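Local coordinates for protein time interval measuring enzyme TIME (Bombyx mori, PDB 2E47) that probably converts superoxide into hydrogen peroxide and oxygen, using one copper and one zinc ion per subunit, at residues E71-G76 / D80-V85; G37-L42 / V91-N96; I23-V28 / G151-L156; A127-K132 / P136-T141. All coordinates share one frame; numbering follows the deposited sequence.

In the fold
Interactions 1 and 4 belong to the loops around the metal site, whereas interactions 2 and 3 lie in the beta barrel that carries those loops. The centres of interactions 1 and 4 are about 11 Å apart, and the two touch: His75 NE2 probably hydrogen-bonds Asp128 OD2 at 2.5 Å, and His75 N probably bonds Arg139 O at 2.8 Å, so a zinc ligand is held by both segments of interaction 4. Interactions 2 and 3 use neighbouring strands, 33-40 and 20-27, with nearest atoms about 4 Å apart but no touch. The side chains of Ile39 and Ile153 lie about 13 and 12 Å from the copper ion, and neither contact takes part in binding it.

Interaction 1: E71-G76 / D80-V85; sequences EHKDHG and DVNRHV. With ZN (zinc ion), chain F.
Gly76 and Arg83 bring their CA atoms to within 4.0 Å of each other where two irregular runs of the zinc-binding loop of a Cu-Zn superoxide dismutase pass. Asn82, beside this point, is the centre of an inverse gamma turn. The zinc ion is the main link: His75 ND1 and His84 ND1 each lie 2.1 Å from it, and His67 and Asp87 complete the site. With its CG anti to the backbone N (chi1 -179°), His75 turns its ring from the 80-85 backbone to the metal; its NE2 is in turn held by Asp128. The two imidazole planes are inclined at 57°, and His84 ND1 lies at the edge of the His75 ring, in its plane. Backbone atoms Asp74 C and His75 N lie over one face of the His84 ring, toward its rim. His84 NE2 donates to a water at 2.7 Å in the ring plane, so both ring nitrogens are engaged.

Farther from the metal, the aliphatic part of Lys73 runs along the opposing carbonyls, its CD 3.1 Å from Val81 O. Asp74 reaches out of the pair in a salt bridge with Arg139. Arg83 NE braces its own run through a nearly straight bond (176°) to His84 O at 3.0 Å. A second water bridges the runs, accepting from Glu71 N at 3.1 Å and Val85 N at 3.2 Å.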
loop_
_atom_site.group_PDB
_atom_site.type_symbol
_atom_site.label_atom_id
_atom_site.label_comp_id
_atom_site.label_asym_id
_atom_site.label_seq_id
_atom_site.Cartn_x
_atom_site.Cartn_y
_atom_site.Cartn_z
ATOM N N GLU A 71 9.476 -18.299 4.967
ATOM C CA GLU A 71 10.118 -19.602 5.084
ATOM C C GLU A 71 11.030 -19.735 6.314
ATOM O O GLU A 71 11.632 -20.791 6.520
ATOM C CB GLU A 71 10.858 -19.990 3.811
ATOM C CG GLU A 71 10.108 -19.805 2.458
ATOM C CD GLU A 71 8.988 -20.815 2.197
ATOM O OE1 GLU A 71 8.184 -20.553 1.271
ATOM O OE2 GLU A 71 8.882 -21.851 2.917
ATOM N N HIS A 72 11.125 -18.677 7.127
ATOM C CA HIS A 72 11.984 -18.669 8.336
ATOM C C HIS A 72 13.419 -18.989 8.048
ATOM O O HIS A 72 13.990 -19.827 8.741
ATOM C CB HIS A 72 11.473 -19.652 9.425
ATOM C CG HIS A 72 9.996 -19.591 9.609
ATOM N ND1 HIS A 72 9.398 -18.746 10.514
ATOM C CD2 HIS A 72 8.992 -20.217 8.953
ATOM C CE1 HIS A 72 8.089 -18.865 10.421
ATOM N NE2 HIS A 72 7.816 -19.746 9.477
ATOM N N LYS A 73 14.010 -18.337 7.052
ATOM C CA LYS A 73 15.403 -18.508 6.791
ATOM C C LYS A 73 16.178 -17.384 7.464
ATOM O O LYS A 73 15.600 -16.586 8.255
ATOM C CB LYS A 73 15.688 -18.588 5.299
ATOM C CG LYS A 73 14.883 -19.717 4.537
ATOM C CD LYS A 73 15.542 -20.064 3.175
ATOM C CE LYS A 73 14.788 -21.161 2.404
ATOM N NZ LYS A 73 14.109 -22.071 3.390
ATOM N N ASP A 74 17.486 -17.356 7.213
ATOM C CA ASP A 74 18.341 -16.303 7.682
ATOM C C ASP A 74 18.442 -15.246 6.563
ATOM O O ASP A 74 18.063 -15.509 5.387
ATOM C CB ASP A 74 19.736 -16.834 7.996
ATOM C CG ASP A 74 19.742 -17.908 9.137
ATOM O OD1 ASP A 74 19.227 -17.673 10.236
ATOM O OD2 ASP A 74 20.337 -18.958 8.932
ATOM N N HIS A 75 18.996 -14.105 6.925
ATOM C CA HIS A 75 19.209 -13.050 5.970
ATOM C C HIS A 75 20.287 -13.487 5.045
ATOM O O HIS A 75 21.293 -13.980 5.486
ATOM C CB HIS A 75 19.632 -11.730 6.680
ATOM C CG HIS A 75 19.831 -10.606 5.731
ATOM N ND1 HIS A 75 18.767 -9.946 5.138
ATOM C CD2 HIS A 75 20.960 -10.026 5.254
ATOM C CE1 HIS A 75 19.242 -9.026 4.307
ATOM N NE2 HIS A 75 20.562 -9.053 4.356
ATOM N N GLY A 76 20.135 -13.243 3.752
ATOM C CA GLY A 76 21.203 -13.590 2.848
ATOM C C GLY A 76 21.313 -12.666 1.655
ATOM O O GLY A 76 20.664 -11.632 1.589
ATOM N N ASP A 80 21.489 -16.297 -2.876
ATOM C CA ASP A 80 21.434 -17.455 -1.953
ATOM C C ASP A 80 20.061 -18.136 -1.808
ATOM O O ASP A 80 19.020 -17.482 -1.794
ATOM C CB ASP A 80 21.799 -17.019 -0.541
ATOM C CG ASP A 80 23.169 -16.399 -0.446
ATOM O OD1 ASP A 80 23.439 -15.801 0.624
ATOM O OD2 ASP A 80 23.964 -16.518 -1.429
ATOM N N VAL A 81 20.076 -19.441 -1.523
ATOM C CA VAL A 81 18.894 -20.151 -1.052
ATOM C C VAL A 81 18.533 -19.779 0.365
ATOM O O VAL A 81 17.341 -19.639 0.655
ATOM C CB VAL A 81 19.127 -21.702 -1.081
ATOM C CG1 VAL A 81 18.033 -22.432 -0.265
ATOM C CG2 VAL A 81 19.217 -22.183 -2.562
ATOM N N ASN A 82 19.526 -19.621 1.250
ATOM C CA ASN A 82 19.244 -19.239 2.630
ATOM C C ASN A 82 19.206 -17.703 2.659
ATOM O O ASN A 82 20.209 -17.047 2.938
ATOM C CB ASN A 82 20.296 -19.810 3.625
ATOM C CG ASN A 82 19.977 -19.482 5.144
ATOM O OD1 ASN A 82 20.858 -19.586 6.075
ATOM N ND2 ASN A 82 18.746 -19.119 5.396
ATOM N N ARG A 83 18.031 -17.143 2.421
ATOM C CA ARG A 83 17.797 -15.694 2.349
ATOM C C ARG A 83 16.354 -15.587 2.775
ATOM O O ARG A 83 15.564 -16.569 2.704
ATOM C CB ARG A 83 17.938 -15.146 0.886
ATOM C CG ARG A 83 17.093 -15.882 -0.212
ATOM C CD ARG A 83 16.977 -15.140 -1.601
ATOM N NE ARG A 83 15.985 -14.057 -1.548
ATOM C CZ ARG A 83 15.587 -13.326 -2.617
ATOM N NH1 ARG A 83 14.628 -12.417 -2.498
ATOM N NH2 ARG A 83 16.119 -13.516 -3.805
ATOM N N HIS A 84 15.974 -14.403 3.201
ATOM C CA HIS A 84 14.540 -14.052 3.353
ATOM C C HIS A 84 13.927 -13.852 1.974
ATOM O O HIS A 84 14.623 -13.489 1.093
ATOM C CB HIS A 84 14.419 -12.767 4.158
ATOM C CG HIS A 84 15.059 -12.839 5.518
ATOM N ND1 HIS A 84 15.774 -11.788 6.073
ATOM C CD2 HIS A 84 15.064 -13.837 6.448
ATOM C CE1 HIS A 84 16.166 -12.125 7.291
ATOM N NE2 HIS A 84 15.772 -13.370 7.532
ATOM N N VAL A 85 12.611 -14.036 1.798
ATOM C CA VAL A 85 11.966 -13.753 0.521
ATOM C C VAL A 85 12.153 -12.247 0.189
ATOM O O VAL A 85 12.330 -11.882 -0.977
ATOM C CB VAL A 85 10.465 -14.189 0.564
ATOM C CG1 VAL A 85 9.606 -13.587 -0.636
ATOM C CG2 VAL A 85 10.400 -15.715 0.504
HETATM ZN ZN ZN F . 16.712 -10.096 5.291
HETATM O O HOH W 1 11.635 -16.439 3.727
HETATM O O HOH W 2 16.223 -13.849 10.110
#

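Interaction 2: G37-L42 / V91-N96; sequences GGITGL and VVFDEN
One end of the Greek-key beta barrel of the Cu-Zn superoxide dismutase fold is packed here, where Phe93, at the end of strand 87-93, meets Ile39 and Leu42 at the end of strand 33-40 and just beyond it. The two strands are not neighbours in the sheet, and no hydrogen bond crosses between the segments; the evidence for association is the fit around a single aromatic ring. Phe93 sets its CG anti to the carbonyl carbon (chi1 -76°), which sends the ring across the barrel end toward residues 39-42.

Leu42 lies over one face of that ring. Its CB stands 3.8 Å from the ring centroid and only 4° off the normal, a CH-pi contact placed almost exactly over the centre. From the same side, Leu42 CD1 comes down near the far rim, 3.6 Å from Phe93 CE2, so the leucine spans the face instead of touching at one point. Ile39 meets a different part of the ring: its CG2 branch packs beyond the end of the ring, 3.8 Å from Phe93 CZ. Thr40 contributes backbone alone, its CA lying at the ring edge close to the plane.

The surroundings continue the apolar packing. The ring of Tyr47 meets that of Phe93 with the planes about perpendicular, while Leu42 also touches Tyr47, Leu123 and Ile19, and Ile39 packs on Ile101 of strand 98-105. The main chain closes in as well, with Leu42 O 3.3 Å from Phe93 CD1.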
loop_
_atom_site.group_PDB
_atom_site.type_symbol
_atom_site.label_atom_id
_atom_site.label_comp_id
_atom_site.label_asym_id
_atom_site.label_seq_id
_atom_site.Cartn_x
_atom_site.Cartn_y
_atom_site.Cartn_z
ATOM N N GLY A 37 12.758 0.522 -11.730
ATOM C CA GLY A 37 12.333 1.872 -11.437
ATOM C C GLY A 37 13.555 2.686 -11.181
ATOM O O GLY A 37 14.676 2.298 -11.585
ATOM N N GLY A 38 13.357 3.793 -10.471
ATOM C CA GLY A 38 14.397 4.800 -10.354
ATOM C C GLY A 38 14.128 5.437 -9.041
ATOM O O GLY A 38 12.971 5.570 -8.676
ATOM N N ILE A 39 15.182 5.813 -8.315
ATOM C CA ILE A 39 15.040 6.534 -7.039
ATOM C C ILE A 39 16.067 7.632 -7.145
ATOM O O ILE A 39 17.113 7.401 -7.706
ATOM C CB ILE A 39 15.343 5.632 -5.838
ATOM C CG1 ILE A 39 14.418 4.399 -5.833
ATOM C CG2 ILE A 39 15.205 6.367 -4.493
ATOM C CD1 ILE A 39 14.962 3.403 -4.785
ATOM N N THR A 40 15.752 8.830 -6.684
ATOM C CA THR A 40 16.761 9.867 -6.525
ATOM C C THR A 40 16.834 10.340 -5.073
ATOM O O THR A 40 15.866 10.270 -4.307
ATOM C CB THR A 40 16.449 11.090 -7.431
ATOM O OG1 THR A 40 15.162 11.596 -7.044
ATOM C CG2 THR A 40 16.347 10.621 -8.842
ATOM N N GLY A 41 18.001 10.802 -4.676
ATOM C CA GLY A 41 18.132 11.429 -3.375
ATOM C C GLY A 41 19.242 10.921 -2.486
ATOM O O GLY A 41 19.384 11.419 -1.390
ATOM N N LEU A 42 20.016 9.915 -2.901
ATOM C CA LEU A 42 21.153 9.534 -2.068
ATOM C C LEU A 42 22.450 9.626 -2.831
ATOM O O LEU A 42 22.472 9.455 -4.037
ATOM C CB LEU A 42 21.033 8.128 -1.528
ATOM C CG LEU A 42 19.893 7.879 -0.567
ATOM C CD1 LEU A 42 19.677 6.348 -0.541
ATOM C CD2 LEU A 42 20.155 8.502 0.745
ATOM N N VAL A 91 20.576 -1.375 -3.691
ATOM C CA VAL A 91 20.428 -0.593 -4.918
ATOM C C VAL A 91 21.592 0.376 -5.014
ATOM O O VAL A 91 22.057 0.866 -4.009
ATOM C CB VAL A 91 19.067 0.195 -5.018
ATOM C CG1 VAL A 91 17.930 -0.776 -5.025
ATOM C CG2 VAL A 91 18.858 1.115 -3.885
ATOM N N VAL A 92 22.042 0.658 -6.236
ATOM C CA VAL A 92 23.199 1.506 -6.433
ATOM C C VAL A 92 22.846 2.889 -6.940
ATOM O O VAL A 92 22.097 2.994 -7.906
ATOM C CB VAL A 92 24.115 0.860 -7.455
ATOM C CG1 VAL A 92 25.295 1.815 -7.744
ATOM C CG2 VAL A 92 24.552 -0.603 -6.941
ATOM N N PHE A 93 23.362 3.931 -6.282
ATOM C CA PHE A 93 23.182 5.317 -6.724
ATOM C C PHE A 93 24.398 5.799 -7.505
ATOM O O PHE A 93 25.519 5.407 -7.195
ATOM C CB PHE A 93 22.920 6.244 -5.525
ATOM C CG PHE A 93 21.542 6.111 -5.002
ATOM C CD1 PHE A 93 20.581 7.055 -5.316
ATOM C CD2 PHE A 93 21.177 4.972 -4.242
ATOM C CE1 PHE A 93 19.300 6.904 -4.890
ATOM C CE2 PHE A 93 19.893 4.836 -3.753
ATOM C CZ PHE A 93 18.947 5.814 -4.077
ATOM N N ASP A 94 24.159 6.637 -8.534
ATOM C CA ASP A 94 25.264 7.157 -9.333
ATOM C C ASP A 94 25.684 8.490 -8.783
ATOM O O ASP A 94 25.101 8.986 -7.816
ATOM C CB ASP A 94 24.936 7.240 -10.848
ATOM C CG ASP A 94 23.829 8.227 -11.164
ATOM O OD1 ASP A 94 23.153 8.051 -12.178
ATOM O OD2 ASP A 94 23.570 9.137 -10.354
ATOM N N GLU A 95 26.696 9.086 -9.421
ATOM C CA GLU A 95 27.251 10.386 -9.022
ATOM C C GLU A 95 26.198 11.479 -9.041
ATOM O O GLU A 95 26.305 12.459 -8.310
ATOM C CB GLU A 95 28.403 10.733 -9.964
ATOM C CG GLU A 95 29.600 9.823 -9.767
ATOM C CD GLU A 95 30.797 10.546 -9.150
ATOM O OE1 GLU A 95 30.751 10.893 -7.935
ATOM O OE2 GLU A 95 31.794 10.765 -9.900
ATOM N N ASN A 96 25.159 11.278 -9.848
ATOM C CA ASN A 96 24.004 12.186 -9.914
ATOM C C ASN A 96 22.927 11.901 -8.872
ATOM O O ASN A 96 21.807 12.397 -9.024
ATOM C CB ASN A 96 23.339 12.121 -11.305
ATOM C CG ASN A 96 24.316 12.435 -12.451
ATOM O OD1 ASN A 96 25.140 11.593 -12.855
ATOM N ND2 ASN A 96 24.204 13.637 -12.995
#

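Interaction 3: I23-V28 / G151-L156; sequences ITFTQV and GVIGIL
Phe25 and Ile153 are brought together by similar first torsions: Phe25 CG (chi1 -60°) and Ile153 CG1 (chi1 -57°) both stand anti to their carbonyl carbons, which leaves Ile153 CG2 anti to its backbone N and directed at the aromatic ring. They meet within the Greek-key beta barrel of the Cu-Zn superoxide dismutase fold, from strands 20-27 and 147-155. Strand 9-15 lies between these two in the sheet, which explains why no hydrogen bond links the segments and why the nearest CA atoms, of Thr24 and Leu156, are still 8.2 Å apart. The contact therefore reaches past the intervening strand by side chains alone.

Phe25 and Ile153 cross at about a right angle. Two branches of the isoleucine take part: CG2 lies 4.1 Å from Phe25 CE2, and CD1 lies 4.2 Å from Phe25 CZ. This is a light apolar contact, and both residues have further company in the barrel interior. Val121 touches each of them, Phe25 also packs on Val33, Val35 and Ile116, and Ile153 rests on Ala10 of the intervening strand.

The C-terminal segment also faces the dimer partner. Ile155 makes backbone hydrogen bonds to the second subunit, and Val152 packs on Val152 of that subunit. Leu156, which also packs on Asp56 of the second subunit, has its CG anti to the backbone N and meets Thr24 obliquely, its CD2 4.0 Å from Thr24 OG1.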
loop_
_atom_site.group_PDB
_atom_site.type_symbol
_atom_site.label_atom_id
_atom_site.label_comp_id
_atom_site.label_asym_id
_atom_site.label_seq_id
_atom_site.Cartn_x
_atom_site.Cartn_y
_atom_site.Cartn_z
ATOM N N ILE A 23 8.861 2.159 -7.770
ATOM C CA ILE A 23 9.314 0.769 -7.998
ATOM C C ILE A 23 8.143 -0.080 -8.400
ATOM O O ILE A 23 7.165 -0.135 -7.670
ATOM C CB ILE A 23 10.037 0.193 -6.742
ATOM C CG1 ILE A 23 11.213 1.111 -6.376
ATOM C CG2 ILE A 23 10.593 -1.296 -6.997
ATOM C CD1 ILE A 23 10.802 2.076 -5.365
ATOM N N THR A 24 8.277 -0.742 -9.559
ATOM C CA THR A 24 7.245 -1.467 -10.220
ATOM C C THR A 24 7.606 -2.988 -10.171
ATOM O O THR A 24 8.766 -3.313 -10.287
ATOM C CB THR A 24 7.219 -0.892 -11.676
ATOM O OG1 THR A 24 6.208 0.159 -11.804
ATOM C CG2 THR A 24 7.133 -1.874 -12.684
ATOM N N PHE A 25 6.622 -3.876 -10.053
ATOM C CA PHE A 25 6.897 -5.326 -9.967
ATOM C C PHE A 25 6.049 -5.977 -11.017
ATOM O O PHE A 25 4.855 -5.805 -10.982
ATOM C CB PHE A 25 6.431 -5.843 -8.610
ATOM C CG PHE A 25 7.125 -5.186 -7.435
ATOM C CD1 PHE A 25 8.199 -5.834 -6.817
ATOM C CD2 PHE A 25 6.728 -3.941 -6.977
ATOM C CE1 PHE A 25 8.853 -5.248 -5.753
ATOM C CE2 PHE A 25 7.371 -3.309 -5.895
ATOM C CZ PHE A 25 8.427 -3.971 -5.262
ATOM N N THR A 26 6.614 -6.776 -11.905
ATOM C CA THR A 26 5.841 -7.352 -12.981
ATOM C C THR A 26 6.253 -8.790 -13.100
ATOM O O THR A 26 7.444 -9.108 -13.055
ATOM C CB THR A 26 6.097 -6.573 -14.315
ATOM O OG1 THR A 26 7.464 -6.706 -14.649
ATOM C CG2 THR A 26 6.005 -5.116 -14.083
ATOM N N GLN A 27 5.272 -9.671 -13.182
ATOM C CA GLN A 27 5.519 -11.074 -13.182
ATOM C C GLN A 27 6.026 -11.397 -14.588
ATOM O O GLN A 27 5.557 -10.817 -15.548
ATOM C CB GLN A 27 4.219 -11.846 -12.850
ATOM C CG GLN A 27 4.465 -13.361 -12.608
ATOM C CD GLN A 27 3.648 -13.964 -11.442
ATOM O OE1 GLN A 27 3.271 -13.283 -10.474
ATOM N NE2 GLN A 27 3.429 -15.278 -11.514
ATOM N N VAL A 28 7.048 -12.235 -14.679
ATOM C CA VAL A 28 7.613 -12.611 -15.962
ATOM C C VAL A 28 7.636 -14.152 -16.042
ATOM O O VAL A 28 7.109 -14.844 -15.160
ATOM C CB VAL A 28 9.028 -11.929 -16.255
ATOM C CG1 VAL A 28 8.926 -10.436 -16.406
ATOM C CG2 VAL A 28 10.054 -12.219 -15.206
ATOM N N GLY A 151 7.547 2.418 1.240
ATOM C CA GLY A 151 6.255 2.583 0.598
ATOM C C GLY A 151 5.513 1.275 0.648
ATOM O O GLY A 151 6.125 0.228 0.528
ATOM N N VAL A 152 4.207 1.333 0.803
ATOM C CA VAL A 152 3.384 0.134 0.654
ATOM C C VAL A 152 3.321 -0.329 -0.814
ATOM O O VAL A 152 3.197 0.474 -1.751
ATOM C CB VAL A 152 1.931 0.342 1.170
ATOM C CG1 VAL A 152 1.217 -0.983 1.161
ATOM C CG2 VAL A 152 1.927 0.902 2.574
ATOM N N ILE A 153 3.433 -1.620 -1.032
ATOM C CA ILE A 153 3.305 -2.162 -2.403
ATOM C C ILE A 153 1.837 -2.310 -2.791
ATOM O O ILE A 153 1.142 -3.153 -2.207
ATOM C CB ILE A 153 3.981 -3.516 -2.482
ATOM C CG1 ILE A 153 5.439 -3.373 -2.057
ATOM C CG2 ILE A 153 3.870 -4.119 -3.897
ATOM C CD1 ILE A 153 6.233 -4.730 -1.793
ATOM N N GLY A 154 1.366 -1.465 -3.739
ATOM C CA GLY A 154 -0.031 -1.420 -4.109
ATOM C C GLY A 154 -0.275 -2.077 -5.456
ATOM O O GLY A 154 0.654 -2.259 -6.215
ATOM N N ILE A 155 -1.529 -2.412 -5.734
ATOM C CA ILE A 155 -1.950 -2.989 -6.985
ATOM C C ILE A 155 -1.868 -1.862 -8.010
ATOM O O ILE A 155 -2.404 -0.776 -7.851
ATOM C CB ILE A 155 -3.413 -3.618 -6.916
ATOM C CG1 ILE A 155 -3.373 -4.872 -6.060
ATOM C CG2 ILE A 155 -3.883 -4.034 -8.326
ATOM C CD1 ILE A 155 -4.739 -5.418 -5.558
ATOM N N LEU A 156 -1.086 -2.119 -9.034
ATOM C CA LEU A 156 -0.994 -1.268 -10.173
ATOM C C LEU A 156 -1.905 -1.990 -11.153
ATOM O O LEU A 156 -2.216 -1.430 -12.213
ATOM C CB LEU A 156 0.474 -1.252 -10.678
ATOM C CG LEU A 156 0.930 -0.420 -11.884
ATOM C CD1 LEU A 156 0.927 1.016 -11.530
ATOM C CD2 LEU A 156 2.311 -0.853 -12.238
#

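Interaction 4: A127-K132 / P136-T141; sequences ADDYGK and PDSRKT
Asp129 OD2 is gripped by two donors, Gly131 N at 2.9 Å and Ser138 OG at 2.6 Å. Both reach it from the same face of the carboxylate, but with different aim: the amide comes nearly in line with the C-O bond, whereas the hydroxyl lies 35° out of the carboxylate plane. Placing Asp129 CG between its backbone N and carbonyl carbon (chi1 71°) folds the carboxylate back over the following residues, so that the bond to Gly131 N closes an Asx turn. That turn overlaps a type I' beta turn from Asp129 to Lys132, closed by Lys132 N to Asp129 O at 3.2 Å. Asp129 OD1 is held separately by Ser133 OG.

Ser138 lies in the short helix 138-141; just before it in the chain, Asp137 O accepts from both Lys140 N and Thr141 N. The two backbones come close at Gly131, whose positive phi (74°) suits glycine: its CA is 3.2 Å from Ser138 O in a CA-H...O contact, and Gly131 O meets Arg139 CD at 3.5 Å.

Asp128 forms a second Asx turn, OD2 accepting from Tyr130 N at 2.8 Å; OD2 also bonds the zinc ligand His75, while OD1 accepts from the copper ligand His50. Two successive carboxylates thus divide the work: Asp128 joins copper and zinc ligands through its two oxygens, and Asp129 uses OD2 to tie the turn to Ser138.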
loop_
_atom_site.group_PDB
_atom_site.type_symbol
_atom_site.label_atom_id
_atom_site.label_comp_id
_atom_site.label_asym_id
_atom_site.label_seq_id
_atom_site.Cartn_x
_atom_site.Cartn_y
_atom_site.Cartn_z
ATOM N N ALA A 127 24.569 -0.038 3.200
ATOM C CA ALA A 127 24.619 -1.247 2.394
ATOM C C ALA A 127 24.202 -2.489 3.182
ATOM O O ALA A 127 24.448 -2.603 4.368
ATOM C CB ALA A 127 26.026 -1.445 1.816
ATOM N N ASP A 128 23.552 -3.406 2.506
ATOM C CA ASP A 128 23.263 -4.735 3.057
ATOM C C ASP A 128 24.563 -5.565 2.942
ATOM O O ASP A 128 25.110 -5.657 1.848
ATOM C CB ASP A 128 22.199 -5.339 2.140
ATOM C CG ASP A 128 21.613 -6.668 2.649
ATOM O OD1 ASP A 128 20.452 -6.939 2.245
ATOM O OD2 ASP A 128 22.284 -7.435 3.399
ATOM N N ASP A 129 25.018 -6.201 4.035
ATOM C CA ASP A 129 26.279 -6.988 4.009
ATOM C C ASP A 129 26.005 -8.493 3.746
ATOM O O ASP A 129 26.899 -9.360 3.824
ATOM C CB ASP A 129 27.037 -6.764 5.326
ATOM C CG ASP A 129 26.357 -7.455 6.535
ATOM O OD1 ASP A 129 26.738 -7.112 7.683
ATOM O OD2 ASP A 129 25.434 -8.319 6.362
ATOM N N TYR A 130 24.746 -8.777 3.436
ATOM C CA TYR A 130 24.248 -10.049 2.917
ATOM C C TYR A 130 24.374 -11.169 3.936
ATOM O O TYR A 130 24.358 -12.345 3.559
ATOM C CB TYR A 130 24.885 -10.447 1.604
ATOM C CG TYR A 130 24.896 -9.428 0.507
ATOM C CD1 TYR A 130 23.695 -8.875 0.000
ATOM C CD2 TYR A 130 26.122 -9.021 -0.069
ATOM C CE1 TYR A 130 23.713 -7.932 -1.061
ATOM C CE2 TYR A 130 26.154 -8.061 -1.060
ATOM C CZ TYR A 130 24.947 -7.535 -1.574
ATOM O OH TYR A 130 25.011 -6.617 -2.604
ATOM N N GLY A 131 24.451 -10.810 5.220
ATOM C CA GLY A 131 24.572 -11.795 6.310
ATOM C C GLY A 131 25.970 -12.432 6.415
ATOM O O GLY A 131 26.134 -13.444 7.048
ATOM N N LYS A 132 26.975 -11.821 5.802
ATOM C CA LYS A 132 28.298 -12.432 5.644
ATOM C C LYS A 132 29.344 -11.840 6.596
ATOM O O LYS A 132 30.511 -12.322 6.671
ATOM C CB LYS A 132 28.779 -12.276 4.211
ATOM C CG LYS A 132 27.867 -12.916 3.230
ATOM C CD LYS A 132 28.294 -12.604 1.813
ATOM C CE LYS A 132 27.413 -13.424 0.829
ATOM N NZ LYS A 132 27.099 -12.578 -0.338
ATOM N N PRO A 136 26.624 -8.031 14.942
ATOM C CA PRO A 136 25.515 -8.845 15.528
ATOM C C PRO A 136 24.176 -8.948 14.745
ATOM O O PRO A 136 23.467 -9.970 14.864
ATOM C CB PRO A 136 25.260 -8.186 16.891
ATOM C CG PRO A 136 26.465 -7.379 17.177
ATOM C CD PRO A 136 27.115 -7.007 15.884
ATOM N N ASP A 137 23.827 -7.903 13.973
ATOM C CA ASP A 137 22.589 -7.879 13.145
ATOM C C ASP A 137 22.729 -8.608 11.764
ATOM O O ASP A 137 21.753 -8.710 11.023
ATOM C CB ASP A 137 22.142 -6.412 12.859
ATOM C CG ASP A 137 21.917 -5.560 14.146
ATOM O OD1 ASP A 137 22.504 -4.452 14.246
ATOM O OD2 ASP A 137 21.148 -5.974 15.046
ATOM N N SER A 138 23.918 -9.080 11.410
ATOM C CA SER A 138 24.169 -9.469 10.016
ATOM C C SER A 138 23.191 -10.533 9.462
ATOM O O SER A 138 22.620 -10.340 8.370
ATOM C CB SER A 138 25.641 -9.805 9.765
ATOM O OG SER A 138 25.906 -10.001 8.354
ATOM N N ARG A 139 22.960 -11.618 10.217
ATOM C CA ARG A 139 22.146 -12.722 9.736
ATOM C C ARG A 139 20.665 -12.476 9.887
ATOM O O ARG A 139 19.885 -13.346 9.508
ATOM C CB ARG A 139 22.479 -14.044 10.457
ATOM C CG ARG A 139 23.846 -14.661 10.054
ATOM C CD ARG A 139 23.798 -15.412 8.673
ATOM N NE ARG A 139 23.707 -16.899 8.693
ATOM C CZ ARG A 139 23.483 -17.703 9.749
ATOM N NH1 ARG A 139 23.435 -19.019 9.554
ATOM N NH2 ARG A 139 23.302 -17.239 10.992
ATOM N N LYS A 140 20.290 -11.304 10.427
ATOM C CA LYS A 140 18.917 -10.860 10.507
ATOM C C LYS A 140 18.551 -9.702 9.546
ATOM O O LYS A 140 17.461 -9.684 8.962
ATOM C CB LYS A 140 18.588 -10.386 11.923
ATOM C CG LYS A 140 19.088 -11.265 13.038
ATOM C CD LYS A 140 18.114 -11.190 14.236
ATOM C CE LYS A 140 16.831 -12.054 14.033
ATOM N NZ LYS A 140 17.037 -13.513 14.374
ATOM N N THR A 141 19.411 -8.686 9.484
ATOM C CA THR A 141 19.088 -7.489 8.777
ATOM C C THR A 141 20.136 -7.146 7.750
ATOM O O THR A 141 19.979 -6.197 7.014
ATOM C CB THR A 141 18.971 -6.272 9.741
ATOM O OG1 THR A 141 20.244 -6.046 10.348
ATOM C CG2 THR A 141 17.897 -6.489 10.858
#